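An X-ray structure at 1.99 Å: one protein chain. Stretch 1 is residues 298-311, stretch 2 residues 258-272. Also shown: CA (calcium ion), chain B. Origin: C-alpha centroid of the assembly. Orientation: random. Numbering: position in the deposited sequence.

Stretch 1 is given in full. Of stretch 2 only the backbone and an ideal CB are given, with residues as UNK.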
# COMPACT_ATOMS: atom_id res chain seq x y z
N MET A 298 5.68 8.99 -16.49
CA MET A 298 5.47 10.18 -15.67
C MET A 298 6.77 10.92 -15.39
O MET A 298 6.79 12.14 -15.37
CB MET A 298 4.78 9.83 -14.34
CG MET A 298 3.40 9.18 -14.49
SD MET A 298 2.89 8.27 -12.97
CE MET A 298 2.73 9.70 -11.92
N TYR A 299 7.87 10.19 -15.21
CA TYR A 299 9.11 10.77 -14.71
C TYR A 299 10.29 10.74 -15.69
O TYR A 299 11.34 11.29 -15.38
CB TYR A 299 9.50 10.08 -13.40
CG TYR A 299 8.42 10.21 -12.35
CD1 TYR A 299 7.82 9.08 -11.78
CD2 TYR A 299 7.97 11.46 -11.94
CE1 TYR A 299 6.81 9.21 -10.84
CE2 TYR A 299 6.98 11.59 -11.00
CZ TYR A 299 6.40 10.47 -10.46
OH TYR A 299 5.40 10.62 -9.52
N GLY A 300 10.12 10.10 -16.84
CA GLY A 300 11.16 10.02 -17.86
C GLY A 300 12.40 9.22 -17.46
O GLY A 300 13.49 9.43 -18.00
N LYS A 301 12.23 8.33 -16.49
CA LYS A 301 13.29 7.42 -16.07
C LYS A 301 12.64 6.17 -15.45
O LYS A 301 11.48 6.22 -15.05
CB LYS A 301 14.20 8.08 -15.05
CG LYS A 301 13.50 8.80 -13.92
CD LYS A 301 14.52 9.39 -12.92
CE LYS A 301 14.43 10.91 -12.81
NZ LYS A 301 15.66 11.60 -13.32
N THR A 302 13.39 5.08 -15.37
CA THR A 302 12.85 3.83 -14.82
C THR A 302 12.86 3.80 -13.29
O THR A 302 13.66 4.46 -12.64
CB THR A 302 13.62 2.63 -15.35
OG1 THR A 302 14.97 2.68 -14.87
CG2 THR A 302 13.74 2.65 -16.89
N LEU A 303 11.96 2.99 -12.73
CA LEU A 303 11.92 2.72 -11.30
C LEU A 303 13.28 2.20 -10.80
O LEU A 303 13.79 2.66 -9.78
CB LEU A 303 10.83 1.67 -11.03
CG LEU A 303 10.66 1.22 -9.59
CD1 LEU A 303 10.38 2.39 -8.69
CD2 LEU A 303 9.52 0.20 -9.51
N SER A 304 13.85 1.26 -11.54
CA SER A 304 15.14 0.65 -11.18
C SER A 304 16.29 1.66 -11.10
O SER A 304 17.14 1.53 -10.23
CB SER A 304 15.49 -0.44 -12.19
OG SER A 304 14.54 -1.48 -12.09
N SER A 305 16.29 2.67 -11.96
CA SER A 305 17.37 3.66 -11.95
C SER A 305 17.35 4.46 -10.65
O SER A 305 18.41 4.80 -10.09
CB SER A 305 17.32 4.59 -13.18
OG SER A 305 16.35 5.65 -13.03
N MET A 306 16.15 4.76 -10.14
CA MET A 306 16.05 5.46 -8.88
C MET A 306 16.40 4.57 -7.70
O MET A 306 17.06 5.00 -6.76
CB MET A 306 14.66 6.09 -8.71
CG MET A 306 14.63 7.48 -9.28
SD MET A 306 13.13 8.34 -8.95
CE MET A 306 13.54 9.11 -7.42
N ILE A 307 15.99 3.31 -7.76
CA ILE A 307 16.39 2.34 -6.75
C ILE A 307 17.93 2.21 -6.70
O ILE A 307 18.51 2.18 -5.62
CB ILE A 307 15.71 0.97 -6.99
CG1 ILE A 307 14.21 1.06 -6.68
CG2 ILE A 307 16.36 -0.08 -6.13
CD1 ILE A 307 13.41 -0.13 -7.16
N MET A 308 18.58 2.13 -7.85
CA MET A 308 20.05 2.03 -7.91
C MET A 308 20.76 3.25 -7.31
O MET A 308 21.80 3.12 -6.65
CB MET A 308 20.51 1.85 -9.36
CG MET A 308 20.12 0.49 -9.90
SD MET A 308 20.78 0.11 -11.52
CE MET A 308 22.44 -0.11 -11.11
N GLU A 309 20.17 4.42 -7.51
CA GLU A 309 20.72 5.67 -6.99
C GLU A 309 20.55 5.79 -5.48
O GLU A 309 21.44 6.32 -4.82
CB GLU A 309 20.04 6.85 -7.69
CG GLU A 309 20.74 8.19 -7.46
CD GLU A 309 19.96 9.35 -8.05
OE1 GLU A 309 19.79 10.39 -7.36
OE2 GLU A 309 19.50 9.19 -9.20
N ASP A 310 19.44 5.28 -4.95
CA ASP A 310 19.04 5.49 -3.56
C ASP A 310 19.38 4.37 -2.57
O ASP A 310 19.38 4.60 -1.37
CB ASP A 310 17.53 5.71 -3.49
CG ASP A 310 17.17 7.15 -3.29
OD1 ASP A 310 17.63 7.98 -4.10
OD2 ASP A 310 16.45 7.53 -2.32
N THR A 311 19.63 3.16 -3.05
CA THR A 311 19.85 2.04 -2.16
C THR A 311 21.17 1.38 -2.48
O THR A 311 21.73 1.61 -3.54
CB THR A 311 18.70 1.00 -2.29
OG1 THR A 311 18.73 0.40 -3.60
CG2 THR A 311 17.33 1.67 -2.21
N UNK A 258 0.48 4.41 -7.20
CA UNK A 258 1.60 3.64 -6.64
C UNK A 258 2.93 4.09 -7.21
O UNK A 258 3.91 4.11 -6.48
CB UNK A 258 1.41 2.15 -6.91
N UNK A 259 2.97 4.44 -8.49
CA UNK A 259 4.19 4.96 -9.10
C UNK A 259 4.64 6.21 -8.36
O UNK A 259 5.82 6.39 -8.09
CB UNK A 259 3.97 5.26 -10.58
N UNK A 260 3.68 7.09 -8.06
CA UNK A 260 3.97 8.38 -7.42
C UNK A 260 4.41 8.20 -5.98
O UNK A 260 5.27 8.92 -5.48
CB UNK A 260 2.74 9.29 -7.47
N UNK A 261 3.83 7.21 -5.32
CA UNK A 261 4.21 6.87 -3.97
C UNK A 261 5.67 6.41 -3.92
O UNK A 261 6.43 6.82 -3.04
CB UNK A 261 3.28 5.79 -3.42
N UNK A 262 6.05 5.59 -4.88
CA UNK A 262 7.42 5.09 -4.96
C UNK A 262 8.40 6.22 -5.28
O UNK A 262 9.45 6.30 -4.67
CB UNK A 262 7.52 3.99 -6.02
N UNK A 263 8.03 7.08 -6.22
CA UNK A 263 8.84 8.26 -6.57
C UNK A 263 9.13 9.15 -5.37
O UNK A 263 10.28 9.55 -5.16
CB UNK A 263 8.13 9.08 -7.65
N UNK A 264 8.11 9.45 -4.58
CA UNK A 264 8.31 10.35 -3.45
C UNK A 264 8.96 9.67 -2.25
O UNK A 264 9.54 10.35 -1.42
CB UNK A 264 6.97 10.95 -3.03
N UNK A 265 8.93 8.34 -2.20
CA UNK A 265 9.73 7.59 -1.23
C UNK A 265 11.23 7.78 -1.47
O UNK A 265 12.02 7.63 -0.55
CB UNK A 265 9.38 6.10 -1.29
N UNK A 266 11.62 8.07 -2.71
CA UNK A 266 13.03 8.16 -3.10
C UNK A 266 13.51 9.58 -3.39
O UNK A 266 14.69 9.86 -3.20
CB UNK A 266 13.27 7.29 -4.34
N UNK A 267 12.62 10.46 -3.82
CA UNK A 267 13.00 11.82 -4.24
C UNK A 267 13.63 12.60 -3.10
O UNK A 267 13.22 12.48 -1.95
CB UNK A 267 11.78 12.58 -4.77
N UNK A 268 14.65 13.40 -3.42
CA UNK A 268 15.30 14.24 -2.42
C UNK A 268 16.18 13.46 -1.46
O UNK A 268 16.55 12.31 -1.73
CB UNK A 268 14.24 15.01 -1.63
N UNK A 269 16.50 14.08 -0.33
CA UNK A 269 17.48 13.52 0.62
C UNK A 269 16.95 12.28 1.33
O UNK A 269 15.82 12.27 1.82
CB UNK A 269 17.87 14.57 1.66
N UNK A 270 17.78 11.24 1.39
CA UNK A 270 17.43 10.01 2.06
C UNK A 270 16.38 9.18 1.32
O UNK A 270 16.06 9.43 0.16
CB UNK A 270 16.93 10.33 3.47
N UNK A 271 15.86 8.17 2.00
CA UNK A 271 14.88 7.27 1.41
C UNK A 271 13.86 6.91 2.45
O UNK A 271 14.21 6.63 3.60
CB UNK A 271 15.54 6.01 0.84
N UNK A 272 12.59 6.93 2.09
CA UNK A 272 11.58 6.33 2.96
C UNK A 272 11.47 4.85 2.63
O UNK A 272 10.62 4.44 1.83
CB UNK A 272 10.23 7.03 2.80
CA CA B . 16.74 9.91 -1.98

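Position 258 lies on the helix with nothing of stretch 1 near its CB, so this contact sets no preference there; the residue is Phe258. At 259 the CB points toward stretch 1 and stands 4.0 Å from Met298 SD. With the methionine already so near, a small apolar side chain suits, though a larger one turned aside is not excluded. The residue is Ala259, whose CB packs on that sulfur.

Position 260 points sideways, its ideal CB 3.6 Å from Tyr299 OH. Polar side chains that share water with the hydroxyl would fit, as would aliphatic ones lying alongside it. The residue is Glu260, with chi1 and chi2 both t. Its CG sits 3.6 Å from Tyr299 OH, and a water bridges the two residues: Tyr299 OH is 2.4 Å from the water oxygen, and the water donates a weak bond of 3.4 Å to Glu260 OE1.

Position 261 points away and is free of demands from stretch 1; it is Arg261. Position 262 points toward Leu303, with its ideal CB 4.2 Å from Leu303 CD1, an apolar surface that any aliphatic side chain could meet. Leu262 does so, CD1 to Leu303 CD1 at 4.1 Å.

At 263 the CB points toward stretch 1, tight at 3.5 Å from Tyr299 CE1, while Met306 SD is 5.2 Å off. A side chain here can run along the Tyr299 ring, so a flat one is attractive and an aromatic one especially so; a small residue would also be tolerated. Tyr263, with chi1 t, stacks face to face on Tyr299, centroids 3.8 Å apart and planes at 7°. Met306 SD approaches the same ring obliquely, 3.7 Å from Tyr263 CD1.

Positions 264 and 265 point sideways, with nothing of stretch 1 close to either CB, and many residues would do. They are Tyr264, whose ring end only grazes Tyr299 OH, and Ala265.

Position 266 faces a hollow between Leu303, Met306, Ile307 and Asp310, its ideal CB 3.6 Å from Met306 CE. An apolar side chain of some length suits; methionine fits that well, and leucine or isoleucine could fill part of the hollow. Met266 is the knob in this hole: its CE reaches Leu303 CD1 at 3.9 Å and its SD lies 3.9 Å from Ile307 CG1.

From 267 the chain runs as a loop whose carbonyls meet the calcium. At 267 stretch 1 asks little of a CB that points away, 4.7 Å from Met306 CE, and many residues would do; it is Lys267. Positions 268 and 270 have positive phi, which favours glycine, and both are glycine. Gly268 O and Gly270 O join Met266 O and Asp310 OD2 on the ion at 2.3 to 2.4 Å. Position 269, pointing away between them, is Ala269.

At 271 the CB turns back toward stretch 1, 3.6 Å from Asp310 OD2. The carboxylate calls for a short donor, serine or threonine. Thr271 OG1 donates to Asp310 OD2 at 2.5 Å, and the same oxygen binds the calcium. Position 272, pointing away, is unconstrained by stretch 1 and is Arg272, at the N-cap position right before a helix.

Stretch 2 (258-272) FAERLYYAMKGAGTR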
# COMPACT_ATOMS: atom_id res chain seq x y z
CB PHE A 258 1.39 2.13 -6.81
CG PHE A 258 0.34 1.57 -5.91
CD1 PHE A 258 -0.80 1.00 -6.41
CD2 PHE A 258 0.48 1.65 -4.53
CE1 PHE A 258 -1.79 0.50 -5.56
CE2 PHE A 258 -0.49 1.17 -3.68
CZ PHE A 258 -1.64 0.59 -4.21
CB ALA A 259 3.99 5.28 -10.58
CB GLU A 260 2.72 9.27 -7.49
CG GLU A 260 2.92 10.67 -6.94
CD GLU A 260 1.63 11.48 -6.99
OE1 GLU A 260 1.19 11.85 -8.09
OE2 GLU A 260 1.07 11.73 -5.93
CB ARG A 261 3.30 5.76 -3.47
CG ARG A 261 3.27 5.65 -2.04
CD ARG A 261 2.59 6.80 -1.32
NE ARG A 261 2.52 6.38 0.06
CZ ARG A 261 2.84 7.13 1.10
NH1 ARG A 261 3.17 8.41 0.98
NH2 ARG A 261 2.76 6.58 2.29
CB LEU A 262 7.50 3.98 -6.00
CG LEU A 262 6.79 2.67 -5.64
CD1 LEU A 262 6.79 1.74 -6.82
CD2 LEU A 262 7.49 2.03 -4.46
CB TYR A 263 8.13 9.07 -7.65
CG TYR A 263 8.88 10.32 -8.10
CD1 TYR A 263 9.99 10.23 -8.94
CD2 TYR A 263 8.46 11.59 -7.68
CE1 TYR A 263 10.67 11.37 -9.35
CE2 TYR A 263 9.14 12.74 -8.09
CZ TYR A 263 10.24 12.62 -8.93
OH TYR A 263 10.91 13.74 -9.33
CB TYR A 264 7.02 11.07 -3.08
CG TYR A 264 6.72 12.22 -4.04
CD1 TYR A 264 5.65 12.15 -4.94
CD2 TYR A 264 7.53 13.36 -4.08
CE1 TYR A 264 5.38 13.19 -5.83
CE2 TYR A 264 7.27 14.40 -4.98
CZ TYR A 264 6.19 14.31 -5.84
OH TYR A 264 5.92 15.33 -6.74
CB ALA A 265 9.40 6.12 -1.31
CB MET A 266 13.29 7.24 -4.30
CG MET A 266 13.37 5.78 -3.90
SD MET A 266 13.64 4.62 -5.24
CE MET A 266 12.14 4.72 -6.10
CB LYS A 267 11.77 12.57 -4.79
CG LYS A 267 11.94 14.09 -4.98
CD LYS A 267 12.10 14.49 -6.44
CE LYS A 267 13.49 14.17 -7.00
NZ LYS A 267 14.35 15.40 -7.14
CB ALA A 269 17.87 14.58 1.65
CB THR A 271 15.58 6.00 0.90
OG1 THR A 271 16.57 6.34 -0.07
CG2 THR A 271 14.62 5.10 0.13
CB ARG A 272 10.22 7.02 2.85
CG ARG A 272 9.18 6.44 3.86
CD ARG A 272 9.70 6.29 5.32
NE ARG A 272 9.10 5.20 6.11
CZ ARG A 272 9.79 4.37 6.92
NH1 ARG A 272 11.12 4.42 7.01
NH2 ARG A 272 9.14 3.43 7.62
O HOH W 1 4.19 12.72 -9.53
O HOH W 2 17.44 11.01 -4.00
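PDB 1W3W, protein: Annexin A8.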